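Peptidoglycan N-acetylglucosamine deacetylase (Agathobacter rectalis, PDB 5JMU) probably removes acetyl groups from N-acetylglucosamine in peptidoglycan as a zinc-dependent hydrolase, the crystallised chain being the catalytic domain of a longer membrane protein. Local coordinates at residues Glu97-Asn100 / Ser101-Lys104; Leu211-Thr214 / Thr215-Met219. All coordinates share one frame; numbering follows the deposited sequence.

Contact 1. Residues Glu97-Asn100 / Ser101-Lys104; sequences EQMN and SIIK
The carboxamide of Asn-100, the flat group that links to Ser-101, is met at its polar atoms: a water and Asp-110 at ND2, the backbone N of Ala-111 at OD1. ND2 gives a hydrogen to the water 2.9 Å away, and Ser-101 OG lies 3.0 Å from that water's oxygen, so the two neighbouring side chains are bridged on the outer side of the helix. With both polar atoms engaged, the amide's rotation is fixed. Placing CG opposite the main-chain nitrogen (chi1 -175°) sets the amide out from the flank of the helix, where Asp-110 and Ala-111 meet it.

Inside, the contact is apolar. Met-99, present as selenomethionine, is bent about its CB-CG and CG-SE bonds, which brings CE back over the next turn: CE is 3.5 Å from Ile-102 CG2 and 4.1 Å from Ile-103 CG1. Ile-103 CG1 also rests 3.4 Å from Met-99 O.

The backbone keeps its helical bonds alongside this packing. Ile-103 N reaches Met-99 O at 3.0 Å, nearly straight at 161°, and the next bond along joins Lys-104 N to Asn-100 O at 2.9 Å.

Ile-63 of helix 61-68 touches both Met-99 and Ile-102, while Val-52 and Ile-75 of the sheet strands receive Met-99 and Ile-103. This is an amphipathic alpha-helix with i to i+4 bonding, laid against the parallel strands of a NodB-type deacetylase domain; Met-99 is near the metal site without being a ligand, its side chain about 6 Å from that of zinc ligand His-76.

Contact 2. Residues Leu211-Thr214 / Thr215-Met219; sequences LPLT and TSSPM
Thr-214 and Ser-217 hold each other by two hydrogen bonds that run in opposite senses. Thr-214 N donates to Ser-217 OG at 2.9 Å, almost straight at 168°. In return Ser-217 N donates to Thr-214 O at 3.0 Å, but this donor approaches from above the carbonyl plane, with a C=O...N angle of 115°, an oblique approach that goes with the tight turn. Ser-217 OG can meet the amide because it lies on the side of its own backbone N, opposite its carbonyl carbon (chi1 -56°), which points it back across the turn. A third polar contact is weak: Thr-214 OG1 and Ser-216 OG are 3.2 Å apart, and either hydroxyl could be the donor.

The apolar contacts come from Leu-213 and Met-219. Leu-213 CD2 lies 3.9 Å from Ser-217 CB and 4.1 Å from Met-219 CE, the two side chains running at a slant to one another. Met-219, a selenomethionine, is bent about its CB-CG and CG-SE bonds, which swings its methyl back toward the start of the turn, where CE comes within 3.6 Å of Thr-214 O. Leu-213 also packs on Tyr-23 of strand 21-27, and Met-219 on Leu-146 of strand 146-147.

Both backbone polar atoms of Leu-213 are taken by threonine hydroxyls: its N donates to Thr-49 OG1, and its O accepts from Thr-72 OG1, so the buried Leu-213 spans the beginnings of two sheet strands. From Thr-214 to Ser-217 the chain forms a type I beta turn, here reinforced by a serine hydroxyl returning to the first residue's amide, in the loop that follows strand 209-210 of the deacetylase fold.

Overall arrangement
Contact 1 comes first along the chain, in the middle of helix 89-107, and is complete long before contact 2 opens in the loop after strand 209-210. Their centres are about 20 Å apart and their nearest atoms about 11 Å, so they do not touch. What they share is the parallel sheet: the helix of contact 1 covers strands 49-53 and 72-77 from outside, whereas 211-219 crosses the beginnings of these same strands, bonding to Thr-49 and Thr-72, and packs on strand 21-27. Contact 1 thus packs beside the strand that carries zinc ligand His-76, while contact 2 sits at the start of that strand, away from its metal-binding end.

Contact 1. Residues Glu97-Asn100 / Ser101-Lys104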
loop_
_atom_site.group_PDB
_atom_site.type_symbol
_atom_site.label_atom_id
_atom_site.label_comp_id
_atom_site.label_asym_id
_atom_site.label_seq_id
_atom_site.Cartn_x
_atom_site.Cartn_y
_atom_site.Cartn_z
ATOM N N GLU A 97 -11.912 -8.496 6.864
ATOM C CA GLU A 97 -12.396 -9.746 6.257
ATOM C C GLU A 97 -13.298 -9.516 5.062
ATOM O O GLU A 97 -13.261 -10.289 4.088
ATOM C CB GLU A 97 -13.115 -10.595 7.317
ATOM C CG GLU A 97 -12.140 -11.150 8.350
ATOM C CD GLU A 97 -12.883 -11.895 9.463
ATOM O OE1 GLU A 97 -14.134 -12.073 9.339
ATOM O OE2 GLU A 97 -12.219 -12.277 10.462
ATOM N N GLN A 98 -14.128 -8.477 5.117
ATOM C CA GLN A 98 -14.945 -8.147 3.933
ATOM C C GLN A 98 -14.036 -7.837 2.735
ATOM O O GLN A 98 -14.292 -8.279 1.584
ATOM C CB GLN A 98 -15.845 -6.957 4.249
ATOM C CG GLN A 98 -17.042 -7.407 5.103
ATOM C CD GLN A 98 -17.723 -6.241 5.791
ATOM O OE1 GLN A 98 -18.187 -6.357 6.934
ATOM N NE2 GLN A 98 -17.774 -5.103 5.104
HETATM N N MSE A 99 -12.966 -7.089 2.972
HETATM C CA MSE A 99 -12.080 -6.739 1.882
HETATM C C MSE A 99 -11.335 -7.986 1.369
HETATM O O MSE A 99 -11.167 -8.194 0.162
HETATM C CB MSE A 99 -11.075 -5.660 2.315
HETATM C CG MSE A 99 -10.297 -5.085 1.104
HETATM SE SE MSE A 99 -11.495 -4.092 -0.125
HETATM C CE MSE A 99 -11.467 -5.259 -1.731
ATOM N N ASN A 100 -10.887 -8.839 2.297
ATOM C CA ASN A 100 -10.227 -10.059 1.888
ATOM C C ASN A 100 -11.144 -10.924 1.036
ATOM O O ASN A 100 -10.693 -11.547 0.085
ATOM C CB ASN A 100 -9.773 -10.873 3.106
ATOM C CG ASN A 100 -8.992 -12.053 2.691
ATOM O OD1 ASN A 100 -7.854 -11.908 2.278
ATOM N ND2 ASN A 100 -9.601 -13.247 2.772
ATOM N N SER A 101 -12.415 -10.980 1.401
ATOM C CA SER A 101 -13.377 -11.792 0.658
ATOM C C SER A 101 -13.521 -11.286 -0.776
ATOM O O SER A 101 -13.612 -12.102 -1.714
ATOM C CB SER A 101 -14.716 -11.805 1.354
ATOM O OG SER A 101 -14.571 -12.708 2.432
ATOM N N ILE A 102 -13.540 -9.965 -0.947
ATOM C CA ILE A 102 -13.617 -9.431 -2.313
ATOM C C ILE A 102 -12.346 -9.786 -3.083
ATOM O O ILE A 102 -12.410 -10.140 -4.286
ATOM C CB ILE A 102 -13.866 -7.902 -2.304
ATOM C CG1 ILE A 102 -15.319 -7.647 -1.880
ATOM C CG2 ILE A 102 -13.602 -7.323 -3.676
ATOM C CD1 ILE A 102 -15.522 -6.178 -1.378
ATOM N N ILE A 103 -11.203 -9.698 -2.405
ATOM C CA ILE A 103 -9.952 -10.057 -3.085
ATOM C C ILE A 103 -9.961 -11.538 -3.484
ATOM O O ILE A 103 -9.574 -11.894 -4.594
ATOM C CB ILE A 103 -8.745 -9.749 -2.191
ATOM C CG1 ILE A 103 -8.635 -8.245 -2.043
ATOM C CG2 ILE A 103 -7.449 -10.335 -2.734
ATOM C CD1 ILE A 103 -7.670 -7.801 -0.861
ATOM N N LYS A 104 -10.476 -12.400 -2.631
ATOM C CA LYS A 104 -10.584 -13.819 -2.958
ATOM C C LYS A 104 -11.507 -14.060 -4.147
ATOM O O LYS A 104 -11.187 -14.838 -5.070
ATOM C CB LYS A 104 -11.093 -14.584 -1.728
ATOM C CG LYS A 104 -11.487 -16.000 -2.029
ATOM C CD LYS A 104 -10.266 -16.849 -2.305
ATOM C CE LYS A 104 -10.692 -18.337 -2.254
ATOM N NZ LYS A 104 -9.711 -19.300 -2.827
HETATM O O HOH W 1 -12.216 -13.357 4.106
#

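Contact 2. Residues Leu211-Thr214 / Thr215-Met219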
loop_
_atom_site.group_PDB
_atom_site.type_symbol
_atom_site.label_atom_id
_atom_site.label_comp_id
_atom_site.label_asym_id
_atom_site.label_seq_id
_atom_site.Cartn_x
_atom_site.Cartn_y
_atom_site.Cartn_z
ATOM N N LEU A 211 10.281 -3.424 -7.347
ATOM C CA LEU A 211 9.775 -4.734 -6.990
ATOM C C LEU A 211 8.378 -4.630 -6.389
ATOM O O LEU A 211 8.023 -3.592 -5.814
ATOM C CB LEU A 211 10.709 -5.371 -5.978
ATOM C CG LEU A 211 12.125 -5.731 -6.392
ATOM C CD1 LEU A 211 12.911 -6.254 -5.177
ATOM C CD2 LEU A 211 12.037 -6.762 -7.492
ATOM N N PRO A 212 7.587 -5.699 -6.450
ATOM C CA PRO A 212 6.344 -5.830 -5.664
ATOM C C PRO A 212 6.645 -6.390 -4.267
ATOM O O PRO A 212 7.655 -7.088 -4.074
ATOM C CB PRO A 212 5.512 -6.833 -6.457
ATOM C CG PRO A 212 6.620 -7.823 -7.014
ATOM C CD PRO A 212 7.884 -6.920 -7.242
ATOM N N LEU A 213 5.792 -6.069 -3.290
ATOM C CA LEU A 213 5.973 -6.631 -1.952
ATOM C C LEU A 213 5.515 -8.057 -1.980
ATOM O O LEU A 213 4.466 -8.382 -2.570
ATOM C CB LEU A 213 5.170 -5.828 -0.902
ATOM C CG LEU A 213 5.774 -4.452 -0.557
ATOM C CD1 LEU A 213 4.713 -3.603 0.156
ATOM C CD2 LEU A 213 7.043 -4.589 0.269
ATOM N N THR A 214 6.254 -8.942 -1.301
ATOM C CA THR A 214 5.821 -10.319 -1.123
ATOM C C THR A 214 5.969 -10.691 0.345
ATOM O O THR A 214 6.436 -9.908 1.146
ATOM C CB THR A 214 6.627 -11.297 -1.976
ATOM O OG1 THR A 214 7.972 -11.358 -1.475
ATOM C CG2 THR A 214 6.653 -10.822 -3.413
ATOM N N THR A 215 5.564 -11.901 0.679
ATOM C CA THR A 215 5.617 -12.298 2.085
ATOM C C THR A 215 7.050 -12.468 2.600
ATOM O O THR A 215 7.253 -12.509 3.801
ATOM C CB THR A 215 4.838 -13.609 2.329
ATOM O OG1 THR A 215 5.356 -14.617 1.477
ATOM C CG2 THR A 215 3.332 -13.369 2.037
ATOM N N SER A 216 8.021 -12.559 1.701
ATOM C CA SER A 216 9.405 -12.638 2.154
ATOM C C SER A 216 10.107 -11.277 2.109
ATOM O O SER A 216 11.284 -11.196 2.474
ATOM C CB SER A 216 10.165 -13.689 1.333
ATOM O OG SER A 216 9.977 -13.441 -0.024
ATOM N N SER A 217 9.412 -10.215 1.660
ATOM C CA SER A 217 10.008 -8.874 1.659
ATOM C C SER A 217 10.180 -8.339 3.074
ATOM O O SER A 217 9.340 -8.572 3.950
ATOM C CB SER A 217 9.147 -7.862 0.883
ATOM O OG SER A 217 8.932 -8.315 -0.439
ATOM N N PRO A 218 11.235 -7.539 3.279
ATOM C CA PRO A 218 11.257 -6.758 4.531
ATOM C C PRO A 218 10.064 -5.798 4.554
ATOM O O PRO A 218 9.750 -5.216 3.514
ATOM C CB PRO A 218 12.610 -6.014 4.467
ATOM C CG PRO A 218 12.878 -5.855 2.953
ATOM C CD PRO A 218 12.333 -7.196 2.355
HETATM N N MSE A 219 9.367 -5.684 5.690
HETATM C CA MSE A 219 8.287 -4.709 5.816
HETATM C C MSE A 219 8.825 -3.398 6.380
HETATM O O MSE A 219 9.801 -3.376 7.133
HETATM C CB MSE A 219 7.170 -5.234 6.758
HETATM C CG MSE A 219 6.505 -6.542 6.317
HETATM SE SE MSE A 219 5.292 -6.268 4.831
HETATM C CE MSE A 219 6.291 -7.140 3.381
#